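PDB 2O14: uncharacterized esterase YxiM from Bacillus subtilis, which is an uncharacterised member of the GDSL lipolytic enzyme family and probably hydrolyses ester bonds, with a galactose-binding-like beta domain joined to its hydrolase domain. Local coordinates for residues V62-S76 with L135-A149. Sequence-based numbering, arbitrary orientation.
Sequences VKSDAVEFLAYGTKS and LVTEGKAGTAFTLSA. With MN (manganese (II) ion), chain B; SO4 (sulfate ion), chain C.
Tyr-72 and Phe-145 meet edge to face: the CD2–CE2 edge of Phe-145 points into the Tyr-72 ring, with the two planes at 71°. The tyrosine gets there by a first torsion of 49°, which sets CG between its own backbone N and carbonyl carbon and lays the ring across Phe-145. At the tyrosine's rim, Glu-138 OE2 comes within 3.2 Å of Tyr-72 CE2, its carboxylate turned 55° from the ring. Phe-145 is itself sandwiched, with the Thr-137 carbonyl carbon over one face and Thr-143 O over the other. Without the ring, with an alanine at Tyr-72, the Phe-145 edge would probably lose the face it points into, and the Glu-138 carboxylate a flank that limits its swing. Next door, Thr-137 OG1 accepts a bent bond from Gly-73 N (2.8 Å) and pins the loop after strand 65-69.

Phe-69 lies flat against strand 131-138, Val-136 N over its ring centre, while CE1 touches Leu-135 CB at 3.5 Å. Phe-69 N lies 2.8 Å from Phe-145 O in an almost straight bond. From there the strands pair antiparallel: Val-67 and Leu-147 exchange two backbone bonds, their side chains side by side, and Glu-68 and Thr-146 form a non-hydrogen-bonded pair with side chains on one face of the sheet. Water 2 ties Glu-68 OE2 and Phe-69 O to Phe-145 N. At the far end Ser-148, which with Ala-149 forms a classic beta bulge opposite Thr-94, sends OG to Asp-65 O (2.8 Å), arriving from above the carbonyl plane.

Asp-65 grips manganese with both carboxylate oxygens, beside Asp-19 and Ser-24. The contact thus joins both sheets of the galactose-binding-like domain: apolar and aromatic packing secures one end of strand 65-69, while the serine bond holds the backbone of a metal ligand at the other.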
loop_
_atom_site.group_PDB
_atom_site.type_symbol
_atom_site.label_atom_id
_atom_site.label_comp_id
_atom_site.label_asym_id
_atom_site.label_seq_id
_atom_site.Cartn_x
_atom_site.Cartn_y
_atom_site.Cartn_z
ATOM N N VAL A 62 6.103 -23.675 -6.266
ATOM C CA VAL A 62 4.835 -23.397 -5.602
ATOM C C VAL A 62 3.944 -22.447 -6.405
ATOM O O VAL A 62 2.760 -22.300 -6.109
ATOM C CB VAL A 62 5.066 -22.819 -4.189
ATOM C CG1 VAL A 62 5.773 -23.855 -3.326
ATOM C CG2 VAL A 62 5.885 -21.543 -4.264
ATOM N N LYS A 63 4.510 -21.825 -7.435
ATOM C CA LYS A 63 3.767 -20.893 -8.280
ATOM C C LYS A 63 3.053 -21.597 -9.436
ATOM O O LYS A 63 2.374 -20.953 -10.238
ATOM C CB LYS A 63 4.711 -19.824 -8.838
ATOM C CG LYS A 63 5.319 -18.939 -7.769
ATOM C CD LYS A 63 6.144 -17.828 -8.386
ATOM C CE LYS A 63 6.769 -16.949 -7.328
ATOM N NZ LYS A 63 7.558 -15.854 -7.961
ATOM N N SER A 64 3.207 -22.916 -9.510
ATOM C CA SER A 64 2.578 -23.707 -10.563
ATOM C C SER A 64 1.102 -23.985 -10.264
ATOM O O SER A 64 0.350 -24.400 -11.143
ATOM C CB SER A 64 3.308 -25.042 -10.720
ATOM O OG SER A 64 3.052 -25.867 -9.595
ATOM N N ASP A 65 0.691 -23.783 -9.017
ATOM C CA ASP A 65 -0.703 -24.020 -8.651
ATOM C C ASP A 65 -1.162 -23.064 -7.555
ATOM O O ASP A 65 -0.344 -22.374 -6.945
ATOM C CB ASP A 65 -0.902 -25.477 -8.211
ATOM C CG ASP A 65 0.027 -25.890 -7.077
ATOM O OD1 ASP A 65 0.797 -25.045 -6.577
ATOM O OD2 ASP A 65 -0.014 -27.071 -6.681
ATOM N N ALA A 66 -2.468 -23.027 -7.305
ATOM C CA ALA A 66 -3.008 -22.128 -6.294
ATOM C C ALA A 66 -4.447 -22.450 -5.934
ATOM O O ALA A 66 -5.033 -23.393 -6.453
ATOM C CB ALA A 66 -2.923 -20.687 -6.800
ATOM N N VAL A 67 -4.995 -21.662 -5.014
ATOM C CA VAL A 67 -6.388 -21.790 -4.610
ATOM C C VAL A 67 -6.994 -20.445 -4.970
ATOM O O VAL A 67 -6.305 -19.419 -4.928
ATOM C CB VAL A 67 -6.561 -22.004 -3.085
ATOM C CG1 VAL A 67 -6.216 -23.444 -2.709
ATOM C CG2 VAL A 67 -5.692 -21.024 -2.322
ATOM N N GLU A 68 -8.265 -20.446 -5.346
ATOM C CA GLU A 68 -8.947 -19.207 -5.693
ATOM C C GLU A 68 -10.044 -18.901 -4.678
ATOM O O GLU A 68 -10.832 -19.777 -4.320
ATOM C CB GLU A 68 -9.571 -19.310 -7.080
ATOM C CG GLU A 68 -10.234 -18.029 -7.523
ATOM C CD GLU A 68 -10.798 -18.121 -8.917
ATOM O OE1 GLU A 68 -10.463 -19.090 -9.634
ATOM O OE2 GLU A 68 -11.568 -17.214 -9.298
ATOM N N PHE A 69 -10.080 -17.666 -4.202
ATOM C CA PHE A 69 -11.107 -17.266 -3.250
ATOM C C PHE A 69 -12.325 -16.832 -4.060
ATOM O O PHE A 69 -12.291 -15.803 -4.741
ATOM C CB PHE A 69 -10.599 -16.118 -2.385
ATOM C CG PHE A 69 -9.495 -16.514 -1.443
ATOM C CD1 PHE A 69 -9.760 -16.749 -0.098
ATOM C CD2 PHE A 69 -8.187 -16.659 -1.903
ATOM C CE1 PHE A 69 -8.736 -17.121 0.780
ATOM C CE2 PHE A 69 -7.157 -17.030 -1.032
ATOM C CZ PHE A 69 -7.434 -17.259 0.307
ATOM N N LEU A 70 -13.387 -17.631 -3.990
ATOM C CA LEU A 70 -14.623 -17.359 -4.716
ATOM C C LEU A 70 -15.486 -16.328 -3.987
ATOM O O LEU A 70 -16.287 -15.621 -4.598
ATOM C CB LEU A 70 -15.401 -18.659 -4.918
ATOM C CG LEU A 70 -14.635 -19.734 -5.693
ATOM C CD1 LEU A 70 -15.509 -20.973 -5.855
ATOM C CD2 LEU A 70 -14.223 -19.190 -7.048
ATOM N N ALA A 71 -15.329 -16.268 -2.673
ATOM C CA ALA A 71 -16.032 -15.299 -1.852
ATOM C C ALA A 71 -14.890 -14.451 -1.308
ATOM O O ALA A 71 -13.835 -14.983 -0.966
ATOM C CB ALA A 71 -16.771 -15.996 -0.724
ATOM N N TYR A 72 -15.072 -13.136 -1.257
ATOM C CA TYR A 72 -14.015 -12.268 -0.755
ATOM C C TYR A 72 -14.556 -11.045 -0.024
ATOM O O TYR A 72 -15.739 -10.982 0.300
ATOM C CB TYR A 72 -13.095 -11.840 -1.905
ATOM C CG TYR A 72 -13.847 -11.330 -3.104
ATOM C CD1 TYR A 72 -14.329 -12.207 -4.071
ATOM C CD2 TYR A 72 -14.135 -9.979 -3.236
ATOM C CE1 TYR A 72 -15.086 -11.745 -5.140
ATOM C CE2 TYR A 72 -14.890 -9.507 -4.295
ATOM C CZ TYR A 72 -15.364 -10.393 -5.240
ATOM O OH TYR A 72 -16.139 -9.918 -6.268
ATOM N N GLY A 73 -13.678 -10.074 0.218
ATOM C CA GLY A 73 -14.049 -8.873 0.952
ATOM C C GLY A 73 -13.330 -8.952 2.292
ATOM O O GLY A 73 -13.208 -10.040 2.859
ATOM N N THR A 74 -12.861 -7.820 2.810
ATOM C CA THR A 74 -12.117 -7.809 4.070
ATOM C C THR A 74 -12.807 -8.453 5.274
ATOM O O THR A 74 -12.141 -8.886 6.210
ATOM C CB THR A 74 -11.691 -6.368 4.456
ATOM O OG1 THR A 74 -12.852 -5.575 4.738
ATOM C CG2 THR A 74 -10.902 -5.722 3.310
ATOM N N LYS A 75 -14.134 -8.520 5.256
ATOM C CA LYS A 75 -14.876 -9.119 6.366
ATOM C C LYS A 75 -15.354 -10.531 6.049
ATOM O O LYS A 75 -16.029 -11.164 6.854
ATOM C CB LYS A 75 -16.082 -8.247 6.725
ATOM C CG LYS A 75 -15.838 -7.288 7.881
ATOM C CD LYS A 75 -14.615 -6.420 7.668
ATOM C CE LYS A 75 -14.425 -5.483 8.846
ATOM N NZ LYS A 75 -13.270 -4.586 8.672
ATOM N N SER A 76 -14.998 -11.029 4.874
ATOM C CA SER A 76 -15.419 -12.368 4.486
ATOM C C SER A 76 -14.873 -13.436 5.431
ATOM O O SER A 76 -13.772 -13.305 5.969
ATOM C CB SER A 76 -14.959 -12.667 3.060
ATOM O OG SER A 76 -15.364 -13.963 2.670
ATOM N N LEU A 135 -6.982 -13.782 3.369
ATOM C CA LEU A 135 -7.614 -14.079 2.088
ATOM C C LEU A 135 -7.077 -13.097 1.062
ATOM O O LEU A 135 -6.490 -12.069 1.419
ATOM C CB LEU A 135 -9.145 -13.957 2.153
ATOM C CG LEU A 135 -9.811 -12.570 2.191
ATOM C CD1 LEU A 135 -11.194 -12.660 1.561
ATOM C CD2 LEU A 135 -9.903 -12.049 3.624
ATOM N N VAL A 136 -7.246 -13.435 -0.209
ATOM C CA VAL A 136 -6.828 -12.562 -1.296
ATOM C C VAL A 136 -8.175 -11.983 -1.678
ATOM O O VAL A 136 -9.160 -12.718 -1.762
ATOM C CB VAL A 136 -6.214 -13.363 -2.458
ATOM C CG1 VAL A 136 -5.814 -12.426 -3.597
ATOM C CG2 VAL A 136 -4.996 -14.124 -1.954
ATOM N N THR A 137 -8.235 -10.680 -1.902
ATOM C CA THR A 137 -9.520 -10.069 -2.183
ATOM C C THR A 137 -9.539 -8.977 -3.240
ATOM O O THR A 137 -8.513 -8.589 -3.811
ATOM C CB THR A 137 -10.114 -9.490 -0.881
ATOM O OG1 THR A 137 -11.462 -9.056 -1.104
ATOM C CG2 THR A 137 -9.273 -8.318 -0.407
ATOM N N GLU A 138 -10.738 -8.458 -3.450
ATOM C CA GLU A 138 -10.983 -7.437 -4.440
ATOM C C GLU A 138 -9.975 -6.329 -4.564
ATOM O O GLU A 138 -9.718 -5.548 -3.640
ATOM C CB GLU A 138 -12.367 -6.824 -4.257
ATOM C CG GLU A 138 -13.014 -6.445 -5.577
ATOM C CD GLU A 138 -14.451 -6.000 -5.415
ATOM O OE1 GLU A 138 -14.672 -4.904 -4.860
ATOM O OE2 GLU A 138 -15.360 -6.752 -5.833
ATOM N N GLY A 139 -9.390 -6.329 -5.750
ATOM C CA GLY A 139 -8.455 -5.332 -6.179
ATOM C C GLY A 139 -9.324 -4.971 -7.366
ATOM O O GLY A 139 -10.162 -4.078 -7.275
ATOM N N LYS A 140 -9.182 -5.716 -8.457
ATOM C CA LYS A 140 -10.000 -5.467 -9.634
ATOM C C LYS A 140 -11.172 -6.446 -9.648
ATOM O O LYS A 140 -10.988 -7.657 -9.776
ATOM C CB LYS A 140 -9.177 -5.625 -10.913
ATOM C CG LYS A 140 -9.941 -5.270 -12.177
ATOM C CD LYS A 140 -9.051 -5.365 -13.404
ATOM C CE LYS A 140 -9.809 -5.022 -14.673
ATOM N NZ LYS A 140 -10.323 -3.624 -14.653
ATOM N N ALA A 141 -12.379 -5.913 -9.501
ATOM C CA ALA A 141 -13.577 -6.735 -9.502
ATOM C C ALA A 141 -13.696 -7.486 -10.822
ATOM O O ALA A 141 -13.464 -6.922 -11.891
ATOM C CB ALA A 141 -14.811 -5.864 -9.280
ATOM N N GLY A 142 -14.045 -8.765 -10.742
ATOM C CA GLY A 142 -14.199 -9.564 -11.944
ATOM C C GLY A 142 -12.998 -10.421 -12.287
ATOM O O GLY A 142 -13.078 -11.261 -13.182
ATOM N N THR A 143 -11.881 -10.215 -11.598
ATOM C CA THR A 143 -10.687 -11.008 -11.863
ATOM C C THR A 143 -10.502 -12.085 -10.788
ATOM O O THR A 143 -11.166 -12.060 -9.752
ATOM C CB THR A 143 -9.431 -10.109 -11.952
ATOM O OG1 THR A 143 -9.288 -9.349 -10.749
ATOM C CG2 THR A 143 -9.561 -9.149 -13.126
ATOM N N ALA A 144 -9.609 -13.036 -11.043
ATOM C CA ALA A 144 -9.363 -14.127 -10.109
ATOM C C ALA A 144 -8.466 -13.736 -8.938
ATOM O O ALA A 144 -7.372 -13.197 -9.124
ATOM C CB ALA A 144 -8.759 -15.313 -10.850
ATOM N N PHE A 145 -8.940 -14.009 -7.726
ATOM C CA PHE A 145 -8.172 -13.714 -6.519
ATOM C C PHE A 145 -7.588 -15.052 -6.082
ATOM O O PHE A 145 -8.268 -15.879 -5.478
ATOM C CB PHE A 145 -9.097 -13.109 -5.464
ATOM C CG PHE A 145 -9.809 -11.879 -5.950
ATOM C CD1 PHE A 145 -9.097 -10.856 -6.572
ATOM C CD2 PHE A 145 -11.192 -11.758 -5.836
ATOM C CE1 PHE A 145 -9.746 -9.731 -7.077
ATOM C CE2 PHE A 145 -11.855 -10.633 -6.339
ATOM C CZ PHE A 145 -11.132 -9.624 -6.960
ATOM N N THR A 146 -6.322 -15.255 -6.422
ATOM C CA THR A 146 -5.631 -16.508 -6.158
ATOM C C THR A 146 -4.423 -16.417 -5.235
ATOM O O THR A 146 -3.768 -15.377 -5.145
ATOM C CB THR A 146 -5.144 -17.105 -7.473
ATOM O OG1 THR A 146 -4.200 -16.207 -8.064
ATOM C CG2 THR A 146 -6.304 -17.298 -8.435
ATOM N N LEU A 147 -4.117 -17.533 -4.580
ATOM C CA LEU A 147 -2.991 -17.603 -3.655
ATOM C C LEU A 147 -2.161 -18.865 -3.929
ATOM O O LEU A 147 -2.690 -19.971 -3.886
ATOM C CB LEU A 147 -3.519 -17.614 -2.211
ATOM C CG LEU A 147 -2.460 -17.692 -1.103
ATOM C CD1 LEU A 147 -1.545 -16.480 -1.168
ATOM C CD2 LEU A 147 -3.136 -17.783 0.254
ATOM N N SER A 148 -0.868 -18.702 -4.214
ATOM C CA SER A 148 0.002 -19.848 -4.487
ATOM C C SER A 148 0.796 -20.306 -3.276
ATOM O O SER A 148 1.027 -21.495 -3.101
ATOM C CB SER A 148 0.996 -19.535 -5.617
ATOM O OG SER A 148 0.401 -19.654 -6.896
ATOM N N ALA A 149 1.235 -19.372 -2.442
ATOM C CA ALA A 149 2.016 -19.770 -1.280
ATOM C C ALA A 149 2.069 -18.728 -0.182
ATOM O O ALA A 149 1.784 -17.558 -0.407
ATOM C CB ALA A 149 3.438 -20.118 -1.711
HETATM MN MN MN B . 1.766 -26.622 -5.183
HETATM S S SO4 C . -6.863 -1.711 -13.943
HETATM O O1 SO4 C . -6.396 -2.931 -13.257
HETATM O O2 SO4 C . -7.895 -2.058 -14.941
HETATM O O3 SO4 C . -5.712 -1.073 -14.616
HETATM O O4 SO4 C . -7.445 -0.772 -12.964
HETATM O O HOH W 1 1.796 -18.092 -9.292
HETATM O O HOH W 2 -11.747 -14.984 -7.216
HETATM O O HOH W 3 -15.320 -8.939 -8.351
HETATM O O HOH W 4 0.253 -27.153 -3.473
HETATM O O HOH W 5 3.387 -26.440 -6.599
#